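CurF (Lyngbya majuscula, PDB 2Q35) probably decarboxylates an intermediate in polyketide chain beta-branching, through its crotonase-type ECH2 domain. Local coordinates at residues Leu69-Lys72 with Thr73-Glu76; Asp180-Asn183 with Tyr184-Leu188; Ser195-Leu198 with Ser199-Leu203; Pro233-Ala236 with Ser237-Gln240. The protein carries 1 engineered substitution. All coordinates share one frame; numbering follows the deposited sequence.

Contact 1: Leu69-Lys72 with Thr73-Glu76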
# COMPACT_ATOMS: atom_id res chain seq x y z
N LEU A 69 -24.57 22.81 3.72
CA LEU A 69 -24.97 21.95 2.59
C LEU A 69 -26.36 22.29 2.06
O LEU A 69 -26.57 22.28 0.84
CB LEU A 69 -24.89 20.47 2.96
CG LEU A 69 -23.50 19.94 3.30
CD1 LEU A 69 -23.60 18.47 3.65
CD2 LEU A 69 -22.54 20.14 2.12
N ILE A 70 -27.29 22.60 2.97
CA ILE A 70 -28.63 23.03 2.56
C ILE A 70 -28.54 24.35 1.77
O ILE A 70 -29.20 24.50 0.74
CB ILE A 70 -29.61 23.13 3.76
CG1 ILE A 70 -29.87 21.74 4.37
CG2 ILE A 70 -30.93 23.81 3.35
CD1 ILE A 70 -30.70 20.78 3.47
N ARG A 71 -27.72 25.28 2.25
CA ARG A 71 -27.49 26.54 1.52
C ARG A 71 -26.93 26.26 0.13
O ARG A 71 -27.37 26.85 -0.86
CB ARG A 71 -26.53 27.45 2.31
CG ARG A 71 -27.16 28.09 3.55
CD ARG A 71 -26.09 28.49 4.55
NE ARG A 71 -25.44 29.75 4.19
CZ ARG A 71 -24.24 30.13 4.64
NH1 ARG A 71 -23.55 29.34 5.46
NH2 ARG A 71 -23.73 31.29 4.26
N LYS A 72 -26.00 25.31 0.04
CA LYS A 72 -25.43 24.92 -1.23
C LYS A 72 -26.45 24.34 -2.22
O LYS A 72 -26.30 24.55 -3.43
CB LYS A 72 -24.26 23.94 -1.04
CG LYS A 72 -23.27 23.92 -2.22
CD LYS A 72 -21.91 23.35 -1.83
CE LYS A 72 -21.89 21.82 -1.89
NZ LYS A 72 -21.93 21.35 -3.30
N THR A 73 -27.48 23.62 -1.75
CA THR A 73 -28.49 23.05 -2.65
C THR A 73 -29.26 24.15 -3.38
O THR A 73 -29.78 23.94 -4.48
CB THR A 73 -29.51 22.10 -1.95
OG1 THR A 73 -30.30 22.83 -1.01
CG2 THR A 73 -28.80 20.94 -1.25
N ARG A 74 -29.32 25.32 -2.74
CA ARG A 74 -29.96 26.51 -3.31
C ARG A 74 -28.98 27.34 -4.15
O ARG A 74 -29.36 28.36 -4.75
CB ARG A 74 -30.57 27.34 -2.19
CG ARG A 74 -31.57 26.58 -1.32
CD ARG A 74 -32.45 27.52 -0.52
NE ARG A 74 -31.73 28.15 0.59
CZ ARG A 74 -31.78 27.73 1.85
NH1 ARG A 74 -32.54 26.68 2.19
NH2 ARG A 74 -31.08 28.37 2.78
N GLY A 75 -27.72 26.90 -4.20
CA GLY A 75 -26.67 27.57 -4.94
C GLY A 75 -26.20 28.80 -4.19
O GLY A 75 -25.72 29.77 -4.79
N GLU A 76 -26.33 28.74 -2.87
CA GLU A 76 -26.06 29.88 -2.00
C GLU A 76 -24.56 30.06 -1.74
O GLU A 76 -24.08 31.19 -1.59
CB GLU A 76 -26.84 29.75 -0.68
CG GLU A 76 -28.36 29.55 -0.87
CD GLU A 76 -29.23 30.16 0.23
OE1 GLU A 76 -28.80 30.21 1.41
OE2 GLU A 76 -30.36 30.60 -0.08
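T73 N donates to L69 O at 3.1 Å in the last turn of helix 66-73, and G75, with a positive phi of 76°, then leaves helical geometry in a Schellman motif whose bond from G75 N to K72 O measures 2.9 Å. G75 N reaches that carbonyl from above its plane rather than from a lone-pair direction. The hydroxyl of T73 folds back on the preceding turn: T73 OG1 donates to I70 O over 2.7 Å. A chi1 of 65° sets OG1 between its own backbone N and carbonyl carbon, and turns CG2 toward L69 O.

R74 NE meets E76 OE2 at 2.9 Å in a nearly straight salt bridge (N-H...O 170°). OE2 lies in the guanidinium plane, yet NE stands above the carboxylate plane, so the two groups do not meet as a flat bidentate pair; the second bond, R74 NH2 to E76 OE1, is weak. I70 O and R71 CA lie over one face of the R74 guanidinium, and I70 CG2 comes to 3.5 Å from R74 NH1. R71 passes E76 at about a right angle, with R71 NE 4.4 Å from E76 OE1, beyond a salt bridge. K72 turns elsewhere, to H226 and F230.

The E76 carboxylate is thus held by R74 and only approached by R71, and the R74 guanidinium, partly neutralised by E76, probably also stabilises the I70 carbonyl it overlies.

Contact 2: Asp180-Asn183 with Tyr184-Leu188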
# COMPACT_ATOMS: atom_id res chain seq x y z
N ASP A 180 -4.98 9.80 25.44
CA ASP A 180 -3.57 9.62 25.09
C ASP A 180 -3.20 10.17 23.72
O ASP A 180 -2.00 10.21 23.38
CB ASP A 180 -3.22 8.14 25.07
CG ASP A 180 -3.32 7.49 26.46
OD1 ASP A 180 -3.18 8.21 27.47
OD2 ASP A 180 -3.55 6.27 26.53
N VAL A 181 -4.21 10.53 22.93
CA VAL A 181 -3.95 10.99 21.54
C VAL A 181 -2.98 12.18 21.44
O VAL A 181 -1.98 12.11 20.71
CB VAL A 181 -5.26 11.28 20.81
CG1 VAL A 181 -4.98 12.01 19.44
CG2 VAL A 181 -6.06 9.99 20.57
N LEU A 182 -3.28 13.27 22.14
CA LEU A 182 -2.41 14.44 22.08
C LEU A 182 -1.00 14.14 22.62
O LEU A 182 0.00 14.49 21.99
CB LEU A 182 -3.07 15.61 22.80
CG LEU A 182 -2.28 16.90 22.77
CD1 LEU A 182 -2.04 17.36 21.31
CD2 LEU A 182 -3.01 17.97 23.54
N ASN A 183 -0.91 13.45 23.77
CA ASN A 183 0.40 13.05 24.31
C ASN A 183 1.23 12.24 23.30
O ASN A 183 2.43 12.45 23.19
CB ASN A 183 0.24 12.21 25.60
CG ASN A 183 -0.35 13.01 26.78
OD1 ASN A 183 -0.96 12.42 27.72
ND2 ASN A 183 -0.16 14.31 26.76
N TYR A 184 0.59 11.32 22.59
CA TYR A 184 1.28 10.48 21.62
C TYR A 184 1.86 11.39 20.53
O TYR A 184 3.03 11.25 20.17
CB TYR A 184 0.34 9.43 21.02
CG TYR A 184 1.02 8.51 20.03
CD1 TYR A 184 1.33 8.96 18.74
CD2 TYR A 184 1.40 7.20 20.37
CE1 TYR A 184 1.96 8.14 17.83
CE2 TYR A 184 2.04 6.36 19.44
CZ TYR A 184 2.31 6.87 18.16
OH TYR A 184 2.93 6.12 17.18
N ALA A 185 1.02 12.32 20.05
CA ALA A 185 1.44 13.26 18.98
C ALA A 185 2.61 14.13 19.46
O ALA A 185 3.58 14.36 18.72
CB ALA A 185 0.28 14.14 18.54
N GLN A 186 2.53 14.59 20.71
CA GLN A 186 3.57 15.45 21.26
C GLN A 186 4.88 14.71 21.35
O GLN A 186 5.94 15.26 21.02
CB GLN A 186 3.16 15.99 22.64
CG GLN A 186 1.98 16.99 22.56
CD GLN A 186 1.35 17.27 23.92
OE1 GLN A 186 1.55 16.51 24.88
NE2 GLN A 186 0.57 18.34 24.01
N GLN A 187 4.82 13.45 21.77
CA GLN A 187 6.04 12.62 21.87
C GLN A 187 6.69 12.40 20.51
O GLN A 187 7.92 12.53 20.39
CB GLN A 187 5.73 11.29 22.57
CG GLN A 187 5.41 11.49 24.05
CD GLN A 187 5.14 10.21 24.80
OE1 GLN A 187 5.62 9.13 24.43
NE2 GLN A 187 4.37 10.32 25.88
N LEU A 188 5.86 12.10 19.50
CA LEU A 188 6.35 11.93 18.14
C LEU A 188 6.95 13.26 17.66
O LEU A 188 8.02 13.26 17.03
CB LEU A 188 5.21 11.48 17.22
CG LEU A 188 5.52 11.37 15.72
CD1 LEU A 188 6.71 10.43 15.42
CD2 LEU A 188 4.24 10.95 14.99
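The terminal amides of N183 and Q186 meet without stacking, their planes 41° apart. N183 ND2 donates a weak bond to Q186 OE1 at 3.4 Å, from a position tilted out of the Q186 amide plane. On that same side the L182 side chain lies over the amide, L182 CG standing 3.4 Å from Q186 NE2 and L182 CD2 3.6 Å from it. The nitrogen end of the amide makes its hydrogen bond elsewhere, to Q15 OE1. With its chain extended beyond CG, Q186 runs back along the helix, and its CG rests 3.2 Å from L182 O. L182 has CG anti to its backbone N (chi1 -178°), the torsion that sends its methyls toward that amide. Replacing Q186 by alanine is likely to uncover the side of L182 that the amide packs on, and to leave N183 ND2 and Q15 OE1 without this partner.

The backbone repeats the alpha-helical i to i+4 pattern, for instance Q186 N to L182 O at 2.8 Å and A185 N to V181 O at 3.1 Å. Y184 packs on V116 and P174 of its own chain and on R169 of the second subunit.

V181 and L188 pack on strands 93-97 and 114-118, A185 on 93-97 and, with L182 and Q186, on I52 of strand 50-54. Helix 178-192 therefore has the two-sided character of a helix packed on a beta sheet, here the larger mixed sheet of a crotonase-family domain.

Contact 3: Ser195-Leu198 with Ser199-Leu203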
# COMPACT_ATOMS: atom_id res chain seq x y z
N SER A 195 15.87 16.94 14.65
CA SER A 195 16.59 17.23 13.40
C SER A 195 16.67 18.72 13.13
O SER A 195 15.80 19.48 13.57
CB SER A 195 15.86 16.58 12.23
OG SER A 195 15.93 15.17 12.30
N PRO A 196 17.69 19.15 12.37
CA PRO A 196 17.80 20.54 11.96
C PRO A 196 16.59 20.93 11.12
O PRO A 196 16.10 20.13 10.29
CB PRO A 196 19.06 20.56 11.08
CG PRO A 196 19.87 19.34 11.51
CD PRO A 196 18.82 18.32 11.88
N ARG A 197 16.11 22.16 11.32
CA ARG A 197 14.94 22.63 10.59
C ARG A 197 15.15 22.54 9.06
O ARG A 197 14.25 22.09 8.34
CB ARG A 197 14.61 24.07 10.99
CG ARG A 197 13.27 24.52 10.45
CD ARG A 197 12.99 25.94 10.86
NE ARG A 197 11.68 26.42 10.41
CZ ARG A 197 11.42 26.87 9.18
NH1 ARG A 197 12.36 26.82 8.24
NH2 ARG A 197 10.21 27.30 8.88
N LEU A 198 16.34 22.92 8.60
CA LEU A 198 16.67 22.90 7.16
C LEU A 198 16.42 21.51 6.58
O LEU A 198 15.86 21.37 5.49
CB LEU A 198 18.13 23.32 6.89
CG LEU A 198 18.43 23.66 5.42
CD1 LEU A 198 17.96 25.07 5.08
CD2 LEU A 198 19.91 23.52 5.08
N SER A 199 16.82 20.48 7.34
CA SER A 199 16.68 19.09 6.87
C SER A 199 15.22 18.65 6.89
O SER A 199 14.76 17.93 5.99
CB SER A 199 17.53 18.16 7.75
OG SER A 199 18.91 18.44 7.61
N LEU A 200 14.48 19.09 7.91
CA LEU A 200 13.04 18.77 7.98
C LEU A 200 12.28 19.35 6.78
O LEU A 200 11.46 18.67 6.16
CB LEU A 200 12.43 19.25 9.29
CG LEU A 200 12.91 18.48 10.53
CD1 LEU A 200 12.41 19.25 11.78
CD2 LEU A 200 12.39 17.07 10.51
N VAL A 201 12.57 20.61 6.46
CA VAL A 201 11.89 21.32 5.37
C VAL A 201 12.21 20.64 4.03
O VAL A 201 11.31 20.34 3.23
CB VAL A 201 12.25 22.81 5.37
CG1 VAL A 201 11.72 23.50 4.09
CG2 VAL A 201 11.70 23.48 6.62
N ALA A 202 13.49 20.32 3.83
CA ALA A 202 13.96 19.69 2.59
C ALA A 202 13.36 18.29 2.41
O ALA A 202 12.88 17.92 1.33
CB ALA A 202 15.46 19.64 2.57
N LEU A 203 13.34 17.53 3.51
CA LEU A 203 12.79 16.19 3.45
C LEU A 203 11.31 16.23 3.14
O LEU A 203 10.83 15.47 2.31
CB LEU A 203 13.03 15.47 4.80
CG LEU A 203 12.51 14.03 4.84
CD1 LEU A 203 13.21 13.16 3.80
CD2 LEU A 203 12.71 13.44 6.28
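R197 stretches outward and is crossed obliquely by V201, whose CG2 lies over one face of its guanidinium, 3.8 Å from R197 NH1. This is the first turn of helix 197-230, the long helix late in this crotonase-family chain, with P196 at the N-cap position. The R197 chain has CG anti to the backbone N (chi1 -170°) and stays extended as far as NE, which carries the charged group out from the helix. There NE bonds to Y48 O and NH2 makes a salt bridge with E90, so the guanidinium is gripped at its polar rim while a methyl covers a face.

P196 O receives the start of the helical ladder: L200 N donates to it at 3.1 Å, with the donor in the carbonyl plane, and S199 N adds a weak bond. V201 N follows, reaching R197 O at 2.9 Å. S199 OG is directed outward, to G131 O of the second subunit, and P196 also packs on that glycine; the helix start is thus part of a subunit interface. M128 of the second subunit packs on L200. Within the chain, L200 folds back on S195, its CG and CD2 each 3.9 Å from S195 CB and its CD1 3.8 Å from S195 O.

Contact 4: Pro233-Ala236 with Ser237-Gln240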
# COMPACT_ATOMS: atom_id res chain seq x y z
N PRO A 233 -32.27 15.94 -7.77
CA PRO A 233 -33.51 16.24 -7.06
C PRO A 233 -33.58 15.78 -5.60
O PRO A 233 -33.99 16.57 -4.74
CB PRO A 233 -34.58 15.52 -7.91
CG PRO A 233 -34.02 15.59 -9.31
CD PRO A 233 -32.52 15.46 -9.16
N GLU A 234 -33.14 14.55 -5.33
CA GLU A 234 -33.36 13.90 -4.03
C GLU A 234 -32.37 14.28 -2.94
O GLU A 234 -32.53 13.92 -1.77
CB GLU A 234 -33.30 12.38 -4.22
CG GLU A 234 -31.87 11.88 -4.50
CD GLU A 234 -31.80 10.63 -5.34
OE1 GLU A 234 -32.34 9.57 -4.91
OE2 GLU A 234 -31.18 10.69 -6.43
N ILE A 235 -31.31 15.00 -3.32
CA ILE A 235 -30.24 15.30 -2.37
C ILE A 235 -30.67 16.21 -1.21
O ILE A 235 -30.31 15.95 -0.07
CB ILE A 235 -28.97 15.87 -3.09
CG1 ILE A 235 -28.40 14.83 -4.06
CG2 ILE A 235 -27.91 16.34 -2.08
CD1 ILE A 235 -28.01 13.47 -3.40
N ALA A 236 -31.44 17.26 -1.50
CA ALA A 236 -31.91 18.17 -0.44
C ALA A 236 -32.64 17.41 0.68
O ALA A 236 -32.38 17.66 1.86
CB ALA A 236 -32.78 19.26 -0.99
N SER A 237 -33.51 16.48 0.29
CA SER A 237 -34.25 15.66 1.25
C SER A 237 -33.34 14.72 2.05
O SER A 237 -33.55 14.51 3.26
CB SER A 237 -35.36 14.87 0.54
OG SER A 237 -36.02 13.98 1.44
N ARG A 238 -32.34 14.15 1.39
CA ARG A 238 -31.38 13.29 2.07
C ARG A 238 -30.62 14.09 3.13
O ARG A 238 -30.43 13.60 4.25
CB ARG A 238 -30.42 12.63 1.05
CG ARG A 238 -31.08 11.57 0.19
CD ARG A 238 -30.10 10.99 -0.80
NE ARG A 238 -30.47 9.66 -1.27
CZ ARG A 238 -29.87 8.52 -0.90
NH1 ARG A 238 -28.84 8.53 -0.05
NH2 ARG A 238 -30.27 7.38 -1.42
N ILE A 239 -30.22 15.32 2.79
CA ILE A 239 -29.50 16.16 3.75
C ILE A 239 -30.44 16.50 4.91
O ILE A 239 -30.04 16.40 6.07
CB ILE A 239 -28.92 17.45 3.11
CG1 ILE A 239 -27.90 17.06 2.03
CG2 ILE A 239 -28.26 18.33 4.20
CD1 ILE A 239 -27.59 18.18 1.04
N GLN A 240 -31.68 16.87 4.58
CA GLN A 240 -32.68 17.16 5.62
C GLN A 240 -32.79 16.03 6.64
O GLN A 240 -32.87 16.29 7.85
CB GLN A 240 -34.07 17.41 5.02
CG GLN A 240 -35.15 17.64 6.10
CD GLN A 240 -36.50 18.04 5.52
OE1 GLN A 240 -36.57 18.82 4.56
NE2 GLN A 240 -37.58 17.52 6.10
O HOH W 1 -34.95 16.67 -2.31
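R238, I235 and A236 carry this contact, each by a different means. R238 runs back over the preceding turn beside E234, the two side chains pointing the same way. Its CG is 3.4 Å from E234 O, and the chain stays extended from CG to NE. R238 NE nevertheless stops 4.1 Å from E234 OE1, with the guanidinium and carboxylate planes 80° apart, so the opposite charges attract at a distance without forming a salt bridge. The stronger polar hold comes from R238 NH2, which bonds to K194 O of the third subunit. A leucine in place of R238 would probably leave that carbonyl without this donor and the E234 carboxylate without its neighbouring positive charge.

I235 supplies the apolar side. Its CG2, anti to the backbone N, meets I239 CD1 at 3.6 Å, one turn on, while its CD1 makes a looser approach to R238 CD. A236 works mainly through its backbone: Q240 N donates to A236 O at 2.9 Å, in step with I239 N to I235 O and R238 N to E234 O at 3.2 Å. Ahead of these bonds a water bridges the start of the turn, donating to P233 O at 2.6 Å and accepting from S237 N at 3.0 Å.

The short helix 235-240 follows the long helix 197-230 and lies against helix 66-73, where I239 packs on L69, I70 and T73. From another side, E234 and R238 press on P196 of the third subunit, placing this helix at a subunit boundary.

Along the chain the four contacts run in series from contact 1 to contact 4, all inside one crotonase-type domain. Contacts 1 and 4 are neighbours, centres 11 Å apart, because helices 66-73 and 235-240 pack together; I70 CD1 reaches I239 CG2 at 3.5 Å. Contacts 2 and 3 lie on the other side of the chain's centre, with centres 21 Å apart on the consecutive helices 178-192 and 197-230, and both touch the second subunit. Contact 3 is at the start of helix 197-230 and contact 4, about 48 Å away centre to centre, on the next helix, 235-240, beyond its far end. Since contact 4 meets the third subunit, the last helices link the chain to both partners of the trimer.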